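Long-range contacts in vacuolar-sorting protein BRO1 (Saccharomyces cerevisiae, PDB 1ZB1), which sorts cargo into multivesicular bodies as a class E VPS adapter that recruits the deubiquitinase DOA4 to endosomes, its Bro1 domain being the part present here: residues A[16-21]-A[54-59]; A[247-252]-A[291-296]; A[251-256]-A[284-289]. All coordinates share one frame; numbering follows the deposited sequence.

Contact 1: residues A[16-21]-A[54-59]; sequences KDTEKL and HLRNNA
In the Bro1 domain, the extended chain 16-21 pairs through Asp17 and Glu19 with strand 97-100 of the small antiparallel sheet, and Arg56, near the end of helix 46-58, reaches across to it. The arginine leaves its CB with CG anti to the backbone N (chi1 -178°) and runs extended as far as NE. Its CD passes 3.9 Å from Leu21 CD2. Arg56 NE lies 3.6 Å from Leu21 CD2 and forms a salt bridge with Glu121. Over one face of the guanidinium sits Leu21 CB, 3.6 Å from Arg56 NH1, so an apolar carbon rests on part of the flat group while its rim stays engaged in polar bonds. At that rim Arg56 NH2 gives an in-plane bond to Thr18 OG1 (2.9 Å, N-H...O 159°), and the threonine hydroxyl also pairs with Thr98 O. Arg56 NH1 donates to Glu19 O at 3.1 Å, a more bent bond whose acceptor is tilted from the guanidinium plane. An arginine suits this place because a long, multiply donating tip can hold a side chain and a carbonyl of the loop at once. Beside it, Lys20 turns back at chi2 toward the helix, where its NZ forms a salt bridge with Asp53. One water accepts from Leu21 N and Arg56 NH1 and donates to Asn57 OD1, 2.9 Å from the water oxygen.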
loop_
_atom_site.group_PDB
_atom_site.type_symbol
_atom_site.label_atom_id
_atom_site.label_comp_id
_atom_site.label_asym_id
_atom_site.label_seq_id
_atom_site.Cartn_x
_atom_site.Cartn_y
_atom_site.Cartn_z
ATOM N N LYS A 16 3.077 -7.910 -11.555
ATOM C CA LYS A 16 4.194 -8.629 -12.158
ATOM C C LYS A 16 3.574 -9.639 -13.128
ATOM O O LYS A 16 2.644 -10.353 -12.762
ATOM C CB LYS A 16 5.011 -9.374 -11.092
ATOM C CG LYS A 16 5.739 -8.458 -10.089
ATOM C CD LYS A 16 6.353 -9.264 -8.938
ATOM C CE LYS A 16 7.414 -10.247 -9.426
ATOM N NZ LYS A 16 8.437 -9.570 -10.288
ATOM N N ASP A 17 4.065 -9.687 -14.363
ATOM C CA ASP A 17 3.533 -10.635 -15.334
ATOM C C ASP A 17 4.223 -11.986 -15.144
ATOM O O ASP A 17 5.283 -12.064 -14.528
ATOM C CB ASP A 17 3.760 -10.144 -16.771
ATOM C CG ASP A 17 3.007 -8.861 -17.079
ATOM O OD1 ASP A 17 1.943 -8.633 -16.468
ATOM O OD2 ASP A 17 3.468 -8.082 -17.941
ATOM N N THR A 18 3.612 -13.044 -15.665
ATOM C CA THR A 18 4.173 -14.388 -15.561
ATOM C C THR A 18 3.890 -15.161 -16.838
ATOM O O THR A 18 2.953 -14.846 -17.572
ATOM C CB THR A 18 3.554 -15.178 -14.385
ATOM O OG1 THR A 18 4.187 -16.459 -14.277
ATOM C CG2 THR A 18 2.043 -15.402 -14.618
ATOM N N GLU A 19 4.694 -16.178 -17.110
ATOM C CA GLU A 19 4.472 -16.985 -18.297
ATOM C C GLU A 19 3.496 -18.104 -17.972
ATOM O O GLU A 19 3.444 -18.584 -16.839
ATOM C CB GLU A 19 5.792 -17.576 -18.808
ATOM C CG GLU A 19 6.726 -16.517 -19.371
ATOM C CD GLU A 19 7.882 -17.096 -20.153
ATOM O OE1 GLU A 19 8.596 -16.300 -20.804
ATOM O OE2 GLU A 19 8.079 -18.333 -20.118
ATOM N N LYS A 20 2.703 -18.500 -18.962
ATOM C CA LYS A 20 1.749 -19.579 -18.770
ATOM C C LYS A 20 2.512 -20.828 -18.323
ATOM O O LYS A 20 3.489 -21.229 -18.951
ATOM C CB LYS A 20 0.991 -19.830 -20.077
ATOM C CG LYS A 20 0.383 -21.217 -20.222
ATOM C CD LYS A 20 -0.608 -21.549 -19.126
ATOM C CE LYS A 20 -1.135 -22.974 -19.323
ATOM N NZ LYS A 20 -2.006 -23.437 -18.221
ATOM N N LEU A 21 2.074 -21.424 -17.221
ATOM C CA LEU A 21 2.713 -22.626 -16.691
ATOM C C LEU A 21 1.752 -23.800 -16.873
ATOM O O LEU A 21 0.564 -23.684 -16.577
ATOM C CB LEU A 21 3.011 -22.432 -15.204
ATOM C CG LEU A 21 3.802 -23.493 -14.438
ATOM C CD1 LEU A 21 5.290 -23.351 -14.752
ATOM C CD2 LEU A 21 3.577 -23.299 -12.939
ATOM N N HIS A 54 -6.086 -24.275 -14.397
ATOM C CA HIS A 54 -7.013 -23.213 -14.780
ATOM C C HIS A 54 -6.986 -22.069 -13.751
ATOM O O HIS A 54 -7.012 -20.889 -14.108
ATOM C CB HIS A 54 -8.431 -23.780 -14.876
ATOM C CG HIS A 54 -9.371 -22.919 -15.660
ATOM N ND1 HIS A 54 -10.730 -22.899 -15.431
ATOM C CD2 HIS A 54 -9.149 -22.065 -16.688
ATOM C CE1 HIS A 54 -11.305 -22.069 -16.283
ATOM N NE2 HIS A 54 -10.368 -21.549 -17.056
ATOM N N LEU A 55 -6.931 -22.431 -12.471
ATOM C CA LEU A 55 -6.903 -21.444 -11.395
ATOM C C LEU A 55 -5.720 -20.488 -11.553
ATOM O O LEU A 55 -5.887 -19.275 -11.434
ATOM C CB LEU A 55 -6.830 -22.147 -10.036
ATOM C CG LEU A 55 -6.634 -21.259 -8.805
ATOM C CD1 LEU A 55 -7.822 -20.307 -8.653
ATOM C CD2 LEU A 55 -6.478 -22.138 -7.553
ATOM N N ARG A 56 -4.534 -21.025 -11.834
ATOM C CA ARG A 56 -3.355 -20.172 -12.002
ATOM C C ARG A 56 -3.529 -19.245 -13.197
ATOM O O ARG A 56 -3.129 -18.079 -13.157
ATOM C CB ARG A 56 -2.078 -21.004 -12.189
ATOM C CG ARG A 56 -0.795 -20.136 -12.321
ATOM C CD ARG A 56 0.471 -20.992 -12.503
ATOM N NE ARG A 56 1.703 -20.254 -12.215
ATOM C CZ ARG A 56 2.297 -19.398 -13.044
ATOM N NH1 ARG A 56 1.788 -19.150 -14.244
ATOM N NH2 ARG A 56 3.410 -18.781 -12.665
ATOM N N ASN A 57 -4.119 -19.750 -14.274
ATOM C CA ASN A 57 -4.320 -18.885 -15.424
ATOM C C ASN A 57 -5.288 -17.766 -15.047
ATOM O O ASN A 57 -5.088 -16.610 -15.434
ATOM C CB ASN A 57 -4.833 -19.687 -16.629
ATOM C CG ASN A 57 -3.739 -20.526 -17.267
ATOM O OD1 ASN A 57 -2.612 -20.063 -17.428
ATOM N ND2 ASN A 57 -4.068 -21.755 -17.643
ATOM N N ASN A 58 -6.316 -18.087 -14.262
ATOM C CA ASN A 58 -7.282 -17.056 -13.859
ATOM C C ASN A 58 -6.742 -16.051 -12.837
ATOM O O ASN A 58 -7.298 -14.966 -12.674
ATOM C CB ASN A 58 -8.574 -17.693 -13.330
ATOM C CG ASN A 58 -9.386 -18.351 -14.436
ATOM O OD1 ASN A 58 -9.268 -17.977 -15.606
ATOM N ND2 ASN A 58 -10.228 -19.316 -14.071
ATOM N N ALA A 59 -5.656 -16.399 -12.154
ATOM C CA ALA A 59 -5.064 -15.483 -11.180
ATOM C C ALA A 59 -4.170 -14.499 -11.931
ATOM O O ALA A 59 -3.638 -13.544 -11.355
ATOM C CB ALA A 59 -4.237 -16.259 -10.167
HETATM O O HOH W 1 -0.266 -20.360 -15.772
#

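Contact 2: residues A[247-252]-A[291-296]; sequences TVTCKL and LPFKTW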
loop_
_atom_site.group_PDB
_atom_site.type_symbol
_atom_site.label_atom_id
_atom_site.label_comp_id
_atom_site.label_asym_id
_atom_site.label_seq_id
_atom_site.Cartn_x
_atom_site.Cartn_y
_atom_site.Cartn_z
ATOM N N THR A 247 5.313 14.102 -5.345
ATOM C CA THR A 247 4.004 14.090 -4.697
ATOM C C THR A 247 4.080 13.720 -3.212
ATOM O O THR A 247 3.317 14.236 -2.395
ATOM C CB THR A 247 3.053 13.140 -5.445
ATOM O OG1 THR A 247 2.809 13.671 -6.753
ATOM C CG2 THR A 247 1.730 12.996 -4.709
ATOM N N VAL A 248 5.004 12.834 -2.862
ATOM C CA VAL A 248 5.177 12.431 -1.475
ATOM C C VAL A 248 5.674 13.640 -0.680
ATOM O O VAL A 248 5.207 13.914 0.430
ATOM C CB VAL A 248 6.194 11.263 -1.364
ATOM C CG1 VAL A 248 6.661 11.103 0.078
ATOM C CG2 VAL A 248 5.545 9.966 -1.847
ATOM N N THR A 249 6.619 14.373 -1.259
ATOM C CA THR A 249 7.167 15.553 -0.600
ATOM C C THR A 249 6.095 16.630 -0.425
ATOM O O THR A 249 6.020 17.277 0.616
ATOM C CB THR A 249 8.351 16.136 -1.402
ATOM O OG1 THR A 249 9.402 15.163 -1.462
ATOM C CG2 THR A 249 8.875 17.404 -0.737
ATOM N N CYS A 250 5.265 16.814 -1.439
ATOM C CA CYS A 250 4.207 17.809 -1.363
ATOM C C CYS A 250 3.247 17.450 -0.222
ATOM O O CYS A 250 2.935 18.286 0.636
ATOM C CB CYS A 250 3.448 17.867 -2.688
ATOM S SG CYS A 250 2.194 19.168 -2.764
ATOM N N LYS A 251 2.796 16.198 -0.209
ATOM C CA LYS A 251 1.872 15.731 0.819
ATOM C C LYS A 251 2.408 15.882 2.241
ATOM O O LYS A 251 1.668 16.289 3.140
ATOM C CB LYS A 251 1.470 14.268 0.562
ATOM C CG LYS A 251 0.529 14.080 -0.635
ATOM C CD LYS A 251 -0.022 12.654 -0.725
ATOM C CE LYS A 251 -1.077 12.529 -1.831
ATOM N NZ LYS A 251 -1.611 11.140 -1.979
ATOM N N LEU A 252 3.683 15.583 2.457
ATOM C CA LEU A 252 4.226 15.705 3.806
ATOM C C LEU A 252 4.138 17.144 4.320
ATOM O O LEU A 252 3.739 17.369 5.462
ATOM C CB LEU A 252 5.663 15.180 3.864
ATOM C CG LEU A 252 6.886 16.019 3.523
ATOM C CD1 LEU A 252 7.199 16.981 4.664
ATOM C CD2 LEU A 252 8.073 15.075 3.315
ATOM N N LEU A 291 4.427 24.018 -2.092
ATOM C CA LEU A 291 4.166 24.571 -3.411
ATOM C C LEU A 291 5.089 24.131 -4.545
ATOM O O LEU A 291 4.620 23.790 -5.628
ATOM C CB LEU A 291 4.132 26.099 -3.314
ATOM C CG LEU A 291 3.024 26.608 -2.383
ATOM C CD1 LEU A 291 3.080 28.127 -2.284
ATOM C CD2 LEU A 291 1.666 26.153 -2.910
ATOM N N PRO A 292 6.408 24.129 -4.316
ATOM C CA PRO A 292 7.314 23.710 -5.394
ATOM C C PRO A 292 7.133 22.243 -5.813
ATOM O O PRO A 292 7.651 21.826 -6.849
ATOM C CB PRO A 292 8.703 23.964 -4.802
ATOM C CG PRO A 292 8.464 25.057 -3.811
ATOM C CD PRO A 292 7.170 24.621 -3.158
ATOM N N PHE A 293 6.397 21.466 -5.021
ATOM C CA PHE A 293 6.194 20.051 -5.335
ATOM C C PHE A 293 4.752 19.686 -5.678
ATOM O O PHE A 293 4.420 18.506 -5.787
ATOM C CB PHE A 293 6.648 19.181 -4.162
ATOM C CG PHE A 293 8.012 19.518 -3.642
ATOM C CD1 PHE A 293 8.168 20.417 -2.593
ATOM C CD2 PHE A 293 9.146 18.926 -4.194
ATOM C CE1 PHE A 293 9.436 20.722 -2.095
ATOM C CE2 PHE A 293 10.418 19.223 -3.705
ATOM C CZ PHE A 293 10.564 20.123 -2.654
ATOM N N LYS A 294 3.907 20.695 -5.865
ATOM C CA LYS A 294 2.485 20.493 -6.156
ATOM C C LYS A 294 2.143 20.035 -7.566
ATOM O O LYS A 294 0.994 19.704 -7.856
ATOM C CB LYS A 294 1.717 21.791 -5.889
ATOM C CG LYS A 294 2.002 22.900 -6.912
ATOM C CD LYS A 294 1.034 24.069 -6.745
ATOM C CE LYS A 294 1.205 25.115 -7.840
ATOM N NZ LYS A 294 2.478 25.876 -7.700
ATOM N N THR A 295 3.142 20.018 -8.438
ATOM C CA THR A 295 2.963 19.655 -9.844
ATOM C C THR A 295 1.807 18.723 -10.251
ATOM O O THR A 295 0.974 19.103 -11.074
ATOM C CB THR A 295 4.279 19.084 -10.414
ATOM O OG1 THR A 295 5.375 19.915 -10.001
ATOM C CG2 THR A 295 4.222 19.059 -11.937
ATOM N N TRP A 296 1.735 17.522 -9.683
ATOM C CA TRP A 296 0.678 16.579 -10.070
ATOM C C TRP A 296 -0.635 16.660 -9.292
ATOM O O TRP A 296 -1.601 15.980 -9.640
ATOM C CB TRP A 296 1.204 15.137 -9.989
ATOM C CG TRP A 296 2.549 14.967 -10.625
ATOM C CD1 TRP A 296 3.764 15.062 -10.009
ATOM C CD2 TRP A 296 2.819 14.764 -12.017
ATOM N NE1 TRP A 296 4.774 14.935 -10.932
ATOM C CE2 TRP A 296 4.223 14.752 -12.172
ATOM C CE3 TRP A 296 2.011 14.593 -13.148
ATOM C CZ2 TRP A 296 4.839 14.578 -13.417
ATOM C CZ3 TRP A 296 2.625 14.417 -14.390
ATOM C CH2 TRP A 296 4.027 14.412 -14.510
HETATM O O HOH W 2 2.805 16.696 -7.175
#
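Phe293 turns the face of its ring to helix 242-269, and Thr249 sets a methyl squarely upon it. Thr249 CG2 stands 3.4 Å from the centroid of the Phe293 ring and only 5° off its normal, a CH-pi contact in which the methyl is nearly equidistant from all six ring carbons. The threonine torsion makes this possible: CG2 is anti to the backbone N, while OG1 turns back beside that nitrogen (chi1 -62°). A threonine suits the place twice over: its methyl serves the ring, its hydroxyl Lys245 O of its own helix and His226 of helix 208-230. The opposite face of the phenyl is backed by Pro292 CB.

One residue on, the backbones draw close, the CA atoms of Cys250 and Phe293 lying 5.0 Å apart. Cys250 CB comes within 3.3 Å of Phe293 O and packs on Phe293 CB. Cys250 SG, anti to the backbone N, lies 3.7 Å from Lys294 CA, and a small side chain fits so close an approach. Thr247 and Trp296 cross at about a right angle, with Thr247 OG1 3.7 Å from Trp296 CD1. The indole also makes a cation-pi contact with Lys243.

A water joins Thr247, Phe293 and Trp296: it bonds with Thr247 OG1, donates to Phe293 O and accepts from Trp296 N, 2.8 Å from that nitrogen. The loop linking helix 275-290 to helix 303-322 in the Bro1 domain is thus laid against helix 242-269 by apolar and CH-pi contact, while Phe293 O and Trp296 N are tied to that helix through water and Thr247 OG1.

Contact 3: residues A[251-256]-A[284-289]; sequences KLHFYK and MQQLIS
His253 and Gln286 face each other across two helices whose backbones are close, their CA atoms 5.4 Å apart. The histidine has CG anti to the carbonyl carbon (chi1 -71°), which swings the ring out beside its own helix and presents ND1 to the neighbour. Gln286 starts in the same way but folds again at chi2 (-58°), so that its amide curls back and OE1 arrives at the edge of the imidazole. The bond from His253 ND1 to Gln286 OE1 is 3.0 Å long and nearly straight, lying in the ring plane, although the nitrogen stands above the plane of the amide. This bond places the proton on ND1 and would fix the rotation of the ring. Ser289 CB lies over one face, 3.9 Å from the His253 ring centroid, and Leu252 CD1 covers the opposite one; a small serine suits this close crossing. Lys256, bent at chi2 and chi3, lays its aliphatic part over the glutamine, CG to Gln286 CG 3.5 Å. Beyond the polar pair, Phe254 and Leu287 both have CG anti to the backbone N and run side by side, Leu287 CD1 meeting the phenyl edge 4.0 Å from Phe254 CD1. Leu287 continues onto helix 303-322. The axes of segments 251-256 and 284-289 approach to 7.6 Å at 160°, so helices 242-269 and 275-290 pack here as an antiparallel hairpin, in keeping with the TPR-like helical solenoid of the Bro1 domain.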
loop_
_atom_site.group_PDB
_atom_site.type_symbol
_atom_site.label_atom_id
_atom_site.label_comp_id
_atom_site.label_asym_id
_atom_site.label_seq_id
_atom_site.Cartn_x
_atom_site.Cartn_y
_atom_site.Cartn_z
ATOM N N LYS A 251 2.796 16.198 -0.209
ATOM C CA LYS A 251 1.872 15.731 0.819
ATOM C C LYS A 251 2.408 15.882 2.241
ATOM O O LYS A 251 1.668 16.289 3.140
ATOM C CB LYS A 251 1.470 14.268 0.562
ATOM C CG LYS A 251 0.529 14.080 -0.635
ATOM C CD LYS A 251 -0.022 12.654 -0.725
ATOM C CE LYS A 251 -1.077 12.529 -1.831
ATOM N NZ LYS A 251 -1.611 11.140 -1.979
ATOM N N LEU A 252 3.683 15.583 2.457
ATOM C CA LEU A 252 4.226 15.705 3.806
ATOM C C LEU A 252 4.138 17.144 4.320
ATOM O O LEU A 252 3.739 17.369 5.462
ATOM C CB LEU A 252 5.663 15.180 3.864
ATOM C CG LEU A 252 6.886 16.019 3.523
ATOM C CD1 LEU A 252 7.199 16.981 4.664
ATOM C CD2 LEU A 252 8.073 15.075 3.315
ATOM N N HIS A 253 4.495 18.119 3.487
ATOM C CA HIS A 253 4.402 19.516 3.906
ATOM C C HIS A 253 2.942 19.953 3.994
ATOM O O HIS A 253 2.553 20.652 4.924
ATOM C CB HIS A 253 5.135 20.440 2.927
ATOM C CG HIS A 253 6.624 20.317 2.979
ATOM N ND1 HIS A 253 7.353 20.604 4.113
ATOM C CD2 HIS A 253 7.520 19.938 2.038
ATOM C CE1 HIS A 253 8.636 20.406 3.868
ATOM N NE2 HIS A 253 8.764 20.002 2.617
ATOM N N PHE A 254 2.130 19.539 3.026
ATOM C CA PHE A 254 0.721 19.925 3.023
ATOM C C PHE A 254 -0.046 19.451 4.256
ATOM O O PHE A 254 -0.852 20.197 4.820
ATOM C CB PHE A 254 0.006 19.397 1.783
ATOM C CG PHE A 254 -1.444 19.781 1.724
ATOM C CD1 PHE A 254 -1.817 21.094 1.462
ATOM C CD2 PHE A 254 -2.440 18.838 1.964
ATOM C CE1 PHE A 254 -3.159 21.466 1.441
ATOM C CE2 PHE A 254 -3.785 19.197 1.946
ATOM C CZ PHE A 254 -4.147 20.517 1.683
ATOM N N TYR A 255 0.186 18.210 4.670
ATOM C CA TYR A 255 -0.521 17.703 5.832
ATOM C C TYR A 255 0.030 18.283 7.127
ATOM O O TYR A 255 -0.695 18.424 8.110
ATOM C CB TYR A 255 -0.532 16.168 5.807
ATOM C CG TYR A 255 -1.564 15.677 4.810
ATOM C CD1 TYR A 255 -2.921 15.938 5.013
ATOM C CD2 TYR A 255 -1.190 15.043 3.623
ATOM C CE1 TYR A 255 -3.878 15.591 4.059
ATOM C CE2 TYR A 255 -2.144 14.692 2.663
ATOM C CZ TYR A 255 -3.483 14.972 2.887
ATOM O OH TYR A 255 -4.434 14.660 1.938
ATOM N N LYS A 256 1.304 18.652 7.123
ATOM C CA LYS A 256 1.885 19.276 8.304
ATOM C C LYS A 256 1.196 20.641 8.448
ATOM O O LYS A 256 0.864 21.074 9.553
ATOM C CB LYS A 256 3.391 19.472 8.125
ATOM C CG LYS A 256 4.036 20.265 9.244
ATOM C CD LYS A 256 5.019 19.429 10.038
ATOM C CE LYS A 256 6.198 18.980 9.185
ATOM N NZ LYS A 256 7.204 18.252 10.008
ATOM N N MET A 284 1.198 28.466 7.423
ATOM C CA MET A 284 1.471 29.151 6.165
ATOM C C MET A 284 2.852 28.776 5.632
ATOM O O MET A 284 3.021 28.571 4.434
ATOM C CB MET A 284 1.393 30.671 6.352
ATOM C CG MET A 284 1.624 31.468 5.069
ATOM S SD MET A 284 0.321 31.232 3.836
ATOM C CE MET A 284 1.024 29.998 2.800
ATOM N N GLN A 285 3.830 28.701 6.528
ATOM C CA GLN A 285 5.194 28.337 6.157
ATOM C C GLN A 285 5.194 26.983 5.445
ATOM O O GLN A 285 5.702 26.850 4.333
ATOM C CB GLN A 285 6.077 28.252 7.406
ATOM C CG GLN A 285 6.341 29.585 8.097
ATOM C CD GLN A 285 7.078 29.418 9.419
ATOM O OE1 GLN A 285 8.089 28.720 9.497
ATOM N NE2 GLN A 285 6.573 30.064 10.468
ATOM N N GLN A 286 4.616 25.983 6.105
ATOM C CA GLN A 286 4.543 24.638 5.560
ATOM C C GLN A 286 3.804 24.577 4.231
ATOM O O GLN A 286 4.233 23.879 3.313
ATOM C CB GLN A 286 3.886 23.704 6.574
ATOM C CG GLN A 286 4.778 23.391 7.758
ATOM C CD GLN A 286 6.093 22.764 7.330
ATOM O OE1 GLN A 286 6.112 21.783 6.581
ATOM N NE2 GLN A 286 7.199 23.322 7.805
ATOM N N LEU A 287 2.694 25.301 4.118
ATOM C CA LEU A 287 1.946 25.299 2.869
ATOM C C LEU A 287 2.830 25.843 1.745
ATOM O O LEU A 287 2.841 25.309 0.633
ATOM C CB LEU A 287 0.684 26.154 2.985
ATOM C CG LEU A 287 -0.098 26.290 1.677
ATOM C CD1 LEU A 287 -0.598 24.929 1.237
ATOM C CD2 LEU A 287 -1.269 27.248 1.866
ATOM N N ILE A 288 3.568 26.909 2.032
ATOM C CA ILE A 288 4.452 27.484 1.023
ATOM C C ILE A 288 5.539 26.468 0.653
ATOM O O ILE A 288 5.887 26.324 -0.518
ATOM C CB ILE A 288 5.098 28.801 1.521
ATOM C CG1 ILE A 288 4.025 29.887 1.636
ATOM C CG2 ILE A 288 6.185 29.259 0.547
ATOM C CD1 ILE A 288 4.494 31.161 2.322
ATOM N N SER A 289 6.056 25.754 1.650
ATOM C CA SER A 289 7.087 24.743 1.416
ATOM C C SER A 289 6.629 23.635 0.457
ATOM O O SER A 289 7.447 23.040 -0.245
ATOM C CB SER A 289 7.514 24.094 2.739
ATOM O OG SER A 289 8.298 24.965 3.530
#

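Along the chain contact 1 closes before the other two open, and it lies on the opposite side of the elongated domain's centre from them. Its centre is 37 Å from that of contact 2 and 44 Å from that of contact 3, without touch. Contacts 2 and 3 are neighbours, centres 9 Å apart, sharing Lys251 and Leu252 on helix 242-269. That helix meets first the loop after helix 275-290 and then, further toward its C-terminus, helix 275-290 itself, as expected where the second helix runs back antiparallel to the first. On contact 1's side of the centre, by contrast, an N-terminal loop is joined to helix 46-58.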